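Local structure of phage terminase large subunit (Thermus phage P7426, 7KS4) at residues Gly47-Ala52 and Glu79-Arg84; Gln67-Ala72 and Arg133-Asp138. The protein probably acts as the ATP-driven motor that moves viral DNA into empty capsids and as the endonuclease that cuts the genome, the chain here being its ATPase domain. All blocks are in the same frame, centred on the assembly; numbering follows the deposited sequence.

Interaction 1: Gly47-Ala52 and Glu79-Arg84; sequences GKSEAA and EIIFGR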
loop_
_atom_site.group_PDB
_atom_site.type_symbol
_atom_site.label_atom_id
_atom_site.label_comp_id
_atom_site.label_asym_id
_atom_site.label_seq_id
_atom_site.Cartn_x
_atom_site.Cartn_y
_atom_site.Cartn_z
ATOM N N GLY A 47 -2.349 -4.135 9.812
ATOM C CA GLY A 47 -2.959 -2.918 9.315
ATOM C C GLY A 47 -2.468 -2.477 7.952
ATOM O O GLY A 47 -2.711 -1.325 7.569
ATOM N N LYS A 48 -1.797 -3.368 7.221
ATOM C CA LYS A 48 -1.247 -3.052 5.907
ATOM C C LYS A 48 -2.322 -2.513 4.965
ATOM O O LYS A 48 -2.144 -1.468 4.330
ATOM C CB LYS A 48 -0.595 -4.315 5.333
ATOM C CG LYS A 48 0.727 -4.736 6.032
ATOM C CD LYS A 48 1.371 -6.061 5.530
ATOM C CE LYS A 48 0.434 -7.251 5.474
ATOM N NZ LYS A 48 0.030 -7.701 6.827
ATOM N N SER A 49 -3.454 -3.216 4.875
ATOM C CA SER A 49 -4.505 -2.858 3.920
ATOM C C SER A 49 -5.094 -1.494 4.235
ATOM O O SER A 49 -5.333 -0.681 3.333
ATOM C CB SER A 49 -5.626 -3.899 3.934
ATOM O OG SER A 49 -5.300 -5.066 3.207
ATOM N N GLU A 50 -5.384 -1.246 5.513
ATOM C CA GLU A 50 -6.018 0.006 5.898
ATOM C C GLU A 50 -5.108 1.187 5.598
ATOM O O GLU A 50 -5.547 2.201 5.037
ATOM C CB GLU A 50 -6.386 -0.020 7.384
ATOM C CG GLU A 50 -7.414 1.025 7.769
ATOM C CD GLU A 50 -8.788 0.714 7.214
ATOM O OE1 GLU A 50 -8.972 -0.396 6.670
ATOM O OE2 GLU A 50 -9.681 1.579 7.321
ATOM N N ALA A 51 -3.835 1.079 5.985
ATOM C CA ALA A 51 -2.894 2.172 5.773
ATOM C C ALA A 51 -2.724 2.468 4.292
ATOM O O ALA A 51 -2.679 3.636 3.882
ATOM C CB ALA A 51 -1.550 1.830 6.409
ATOM N N ALA A 52 -2.624 1.425 3.468
ATOM C CA ALA A 52 -2.504 1.649 2.035
ATOM C C ALA A 52 -3.745 2.341 1.484
ATOM O O ALA A 52 -3.642 3.225 0.629
ATOM C CB ALA A 52 -2.261 0.326 1.314
ATOM N N GLU A 79 -8.998 -6.609 -4.807
ATOM C CA GLU A 79 -10.305 -6.076 -4.435
ATOM C C GLU A 79 -10.352 -5.627 -2.984
ATOM O O GLU A 79 -11.199 -4.800 -2.631
ATOM C CB GLU A 79 -11.397 -7.124 -4.667
ATOM C CG GLU A 79 -11.778 -7.333 -6.124
ATOM C CD GLU A 79 -12.639 -8.572 -6.335
ATOM O OE1 GLU A 79 -13.307 -9.009 -5.370
ATOM O OE2 GLU A 79 -12.641 -9.110 -7.464
ATOM N N ILE A 80 -9.476 -6.159 -2.132
ATOM C CA ILE A 80 -9.526 -5.815 -0.715
ATOM C C ILE A 80 -9.211 -4.338 -0.528
ATOM O O ILE A 80 -10.040 -3.566 -0.033
ATOM C CB ILE A 80 -8.568 -6.705 0.095
ATOM C CG1 ILE A 80 -9.000 -8.168 -0.019
ATOM C CG2 ILE A 80 -8.550 -6.275 1.565
ATOM C CD1 ILE A 80 -8.024 -9.144 0.585
ATOM N N ILE A 81 -8.009 -3.919 -0.925
ATOM C CA ILE A 81 -7.654 -2.512 -0.784
ATOM C C ILE A 81 -8.541 -1.652 -1.675
ATOM O O ILE A 81 -9.021 -0.594 -1.253
ATOM C CB ILE A 81 -6.159 -2.304 -1.081
ATOM C CG1 ILE A 81 -5.323 -2.928 0.039
ATOM C CG2 ILE A 81 -5.828 -0.815 -1.227
ATOM C CD1 ILE A 81 -3.825 -2.936 -0.232
ATOM N N PHE A 82 -8.786 -2.091 -2.913
ATOM C CA PHE A 82 -9.630 -1.309 -3.810
ATOM C C PHE A 82 -10.992 -1.037 -3.184
ATOM O O PHE A 82 -11.481 0.096 -3.210
ATOM C CB PHE A 82 -9.801 -2.015 -5.153
ATOM C CG PHE A 82 -10.596 -1.211 -6.145
ATOM C CD1 PHE A 82 -11.959 -1.423 -6.299
ATOM C CD2 PHE A 82 -9.988 -0.219 -6.893
ATOM C CE1 PHE A 82 -12.696 -0.671 -7.200
ATOM C CE2 PHE A 82 -10.718 0.533 -7.796
ATOM C CZ PHE A 82 -12.074 0.308 -7.947
ATOM N N GLY A 83 -11.618 -2.068 -2.617
ATOM C CA GLY A 83 -12.936 -1.890 -2.029
ATOM C C GLY A 83 -12.927 -0.938 -0.848
ATOM O O GLY A 83 -13.878 -0.185 -0.631
ATOM N N ARG A 84 -11.853 -0.964 -0.062
ATOM C CA ARG A 84 -11.755 -0.048 1.065
ATOM C C ARG A 84 -11.544 1.384 0.596
ATOM O O ARG A 84 -12.082 2.323 1.193
ATOM C CB ARG A 84 -10.629 -0.480 1.988
ATOM C CG ARG A 84 -10.886 -1.823 2.599
ATOM C CD ARG A 84 -9.782 -2.211 3.521
ATOM N NE ARG A 84 -9.926 -3.591 3.962
ATOM C CZ ARG A 84 -9.427 -4.064 5.094
ATOM N NH1 ARG A 84 -8.759 -3.253 5.898
ATOM N NH2 ARG A 84 -9.604 -5.337 5.418
#
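Arg84 reaches from the helical turn 79-84 to the start of helix 48-62 and meets two neighbouring residues there. Its chain is extended from CG to NE and carries the guanidinium toward Ser49 and Glu50. NH1 donates to Glu50 OE1 at 3.0 Å in a salt bridge. The N-H...O angle is a bent 134°, and the acceptor sits somewhat out of the guanidinium plane, although OE1 is met nearly along its C-O axis. Glu50 CB points away from the other helix; CG is anti to the backbone N (chi1 -162°), and a bend at chi2 (70°) brings the carboxylate back to cross Arg84 at about a right angle. Its other oxygen, OE2, is engaged by Lys88, so two cations share this carboxylate and would be expected to favour its ionised form. Ser49 CB lies over one face of the guanidinium, toward its rim, 3.8 Å from Arg84 NH1. Ser49 OG touches aliphatic carbons of the partner helix, Ile80 CG2 and Ile81 CG1, each at 3.8 Å, while the serine side chain also lies close to the bound magnesium ion. One turn on, Ile81 CD1 packs against Ala52 CB at 3.9 Å. Gly47 N and Ser49 N bind ADP phosphate oxygens, as does Lys48 NZ in the conformer given here, and Gly47 takes the N-cap position with a positive phi. This is the Walker A P-loop leading into its helix, with Arg84 from the neighbouring helix bordering the nucleotide pocket of an ASCE ATPase.

Interaction 2: Gln67-Ala72 and Arg133-Asp138; sequences QGWIIA and RGKSAD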
loop_
_atom_site.group_PDB
_atom_site.type_symbol
_atom_site.label_atom_id
_atom_site.label_comp_id
_atom_site.label_asym_id
_atom_site.label_seq_id
_atom_site.Cartn_x
_atom_site.Cartn_y
_atom_site.Cartn_z
ATOM N N GLN A 67 -3.019 9.722 -10.565
ATOM C CA GLN A 67 -3.361 8.391 -11.046
ATOM C C GLN A 67 -2.541 7.370 -10.279
ATOM O O GLN A 67 -1.328 7.542 -10.105
ATOM C CB GLN A 67 -3.117 8.259 -12.554
ATOM C CG GLN A 67 -4.036 9.149 -13.394
ATOM C CD GLN A 67 -3.849 8.953 -14.887
ATOM O OE1 GLN A 67 -4.820 8.893 -15.640
ATOM N NE2 GLN A 67 -2.599 8.862 -15.323
ATOM N N GLY A 68 -3.203 6.310 -9.825
ATOM C CA GLY A 68 -2.531 5.278 -9.061
ATOM C C GLY A 68 -3.184 3.931 -9.268
ATOM O O GLY A 68 -4.332 3.824 -9.711
ATOM N N TRP A 69 -2.423 2.895 -8.944
ATOM C CA TRP A 69 -2.881 1.518 -8.996
ATOM C C TRP A 69 -2.617 0.858 -7.654
ATOM O O TRP A 69 -1.660 1.207 -6.958
ATOM C CB TRP A 69 -2.139 0.689 -10.065
ATOM C CG TRP A 69 -2.435 1.013 -11.494
ATOM C CD1 TRP A 69 -3.310 1.943 -11.974
ATOM C CD2 TRP A 69 -1.838 0.393 -12.639
ATOM N NE1 TRP A 69 -3.294 1.939 -13.354
ATOM C CE2 TRP A 69 -2.399 0.994 -13.783
ATOM C CE3 TRP A 69 -0.881 -0.614 -12.805
ATOM C CZ2 TRP A 69 -2.035 0.618 -15.078
ATOM C CZ3 TRP A 69 -0.522 -0.986 -14.089
ATOM C CH2 TRP A 69 -1.097 -0.371 -15.208
ATOM N N ILE A 70 -3.462 -0.104 -7.304
ATOM C CA ILE A 70 -3.110 -1.137 -6.338
ATOM C C ILE A 70 -3.004 -2.446 -7.102
ATOM O O ILE A 70 -3.927 -2.825 -7.835
ATOM C CB ILE A 70 -4.122 -1.238 -5.178
ATOM C CG1 ILE A 70 -3.687 -2.345 -4.193
ATOM C CG2 ILE A 70 -5.537 -1.454 -5.695
ATOM C CD1 ILE A 70 -4.237 -3.754 -4.476
ATOM N N ILE A 71 -1.867 -3.118 -6.958
ATOM C CA ILE A 71 -1.593 -4.371 -7.648
ATOM C C ILE A 71 -1.408 -5.450 -6.595
ATOM O O ILE A 71 -0.646 -5.266 -5.638
ATOM C CB ILE A 71 -0.345 -4.273 -8.544
ATOM C CG1 ILE A 71 -0.365 -2.960 -9.330
ATOM C CG2 ILE A 71 -0.275 -5.498 -9.476
ATOM C CD1 ILE A 71 0.868 -2.723 -10.166
ATOM N N ALA A 72 -2.102 -6.564 -6.768
ATOM C CA ALA A 72 -1.969 -7.735 -5.916
ATOM C C ALA A 72 -1.684 -8.945 -6.779
ATOM O O ALA A 72 -1.708 -8.860 -8.014
ATOM C CB ALA A 72 -3.246 -7.956 -5.088
ATOM N N ARG A 133 -7.060 2.384 -9.851
ATOM C CA ARG A 133 -7.449 1.101 -10.414
ATOM C C ARG A 133 -6.854 -0.039 -9.611
ATOM O O ARG A 133 -5.761 0.075 -9.051
ATOM C CB ARG A 133 -6.993 0.944 -11.858
ATOM C CG ARG A 133 -7.762 1.774 -12.851
ATOM C CD ARG A 133 -8.160 0.926 -14.042
ATOM N NE ARG A 133 -8.235 1.714 -15.261
ATOM C CZ ARG A 133 -8.737 1.267 -16.404
ATOM N NH1 ARG A 133 -8.761 2.059 -17.461
ATOM N NH2 ARG A 133 -9.223 0.035 -16.481
ATOM N N GLY A 134 -7.589 -1.146 -9.576
ATOM C CA GLY A 134 -7.056 -2.399 -9.078
ATOM C C GLY A 134 -6.508 -3.231 -10.227
ATOM O O GLY A 134 -7.083 -3.272 -11.312
ATOM N N LYS A 135 -5.375 -3.882 -9.971
ATOM C CA LYS A 135 -4.694 -4.687 -10.974
ATOM C C LYS A 135 -4.229 -5.991 -10.342
ATOM O O LYS A 135 -4.027 -6.079 -9.128
ATOM C CB LYS A 135 -3.497 -3.945 -11.580
ATOM C CG LYS A 135 -3.871 -2.725 -12.413
ATOM C CD LYS A 135 -4.651 -3.128 -13.651
ATOM C CE LYS A 135 -4.924 -1.944 -14.548
ATOM N NZ LYS A 135 -5.751 -2.343 -15.720
ATOM N N SER A 136 -4.048 -6.997 -11.196
ATOM C CA SER A 136 -3.692 -8.351 -10.792
ATOM C C SER A 136 -2.401 -8.778 -11.476
ATOM O O SER A 136 -2.250 -8.609 -12.693
ATOM C CB SER A 136 -4.804 -9.340 -11.149
ATOM O OG SER A 136 -4.309 -10.668 -11.172
ATOM N N ALA A 137 -1.483 -9.355 -10.694
ATOM C CA ALA A 137 -0.236 -9.866 -11.257
ATOM C C ALA A 137 -0.469 -11.081 -12.146
ATOM O O ALA A 137 0.277 -11.286 -13.112
ATOM C CB ALA A 137 0.742 -10.225 -10.138
ATOM N N ASP A 138 -1.477 -11.906 -11.837
ATOM C CA ASP A 138 -1.784 -13.079 -12.648
ATOM C C ASP A 138 -2.566 -12.732 -13.909
ATOM O O ASP A 138 -3.131 -13.628 -14.548
ATOM C CB ASP A 138 -2.548 -14.124 -11.823
ATOM C CG ASP A 138 -3.926 -13.660 -11.396
ATOM O OD1 ASP A 138 -4.417 -12.639 -11.915
ATOM O OD2 ASP A 138 -4.532 -14.335 -10.537
#
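The indole of Trp69 carries the aliphatic chain of Lys135 on one face and has Ile71 CD1 in plane at its edge. Lys135 CG stands over the six-membered ring, 4.0 Å from the ring centroid, in a CH-pi contact, and farther along the chain CE lies 3.9 Å from Trp69 CZ2. A bend at chi2 (-65°) turns CD of the lysine over the indole. The ammonium is too distant for more than a weak cation-pi attraction, and NZ is hydrogen-bonded to the carbonyl of Asn142. Arg133 runs side by side with Trp69, its CB 3.8 Å from Trp69 CD1, before its end leads away to a salt bridge with Glu131. Trp69, Ile71, Arg133 and Lys135 thus occupy one face of the sheet. On the other face, Ile70 CG2 sits 3.8 Å from Gly134 CA. Beneath these side chains the strands pair in parallel. Ile70 N binds Arg133 O at 2.9 Å and Ile70 O accepts from Lys135 N, followed by Ala72 N to Lys135 O. The ladder runs past the end of the strand, where Ala137 N donates to Ala72 O at 2.7 Å. With Ile71 also bonded to Ile152 and Asp154 of the predicted Walker B region, strand 67-72 is an interior strand of the mixed sheet of a P-loop NTPase, lying between strands 126-136 and 150-153.

Overall arrangement
From the N terminus, the chain enters the sheet as strand 37-42, passes through the P-loop into helix 48-62, returns to the sheet as strand 67-72, and turns into helix 75-92. There interaction 1 closes its loop, bringing 79-84 back to 47-52 with strand 67-72 inside the excursion. The chain then forms strands 99-104 and 109-115 before strand 126-136 returns to close interaction 2. The segments alternate, so the two loops cross rather than nest. Their centres lie about 12 Å apart, and they touch directly: Ile81 CG2 packs on Ile70 CG1 at 4.0 Å, and Phe82 CD2 meets Gly134 N at 3.7 Å. Helix 75-92 thereby joins the helix following the P-loop to the underlying sheet.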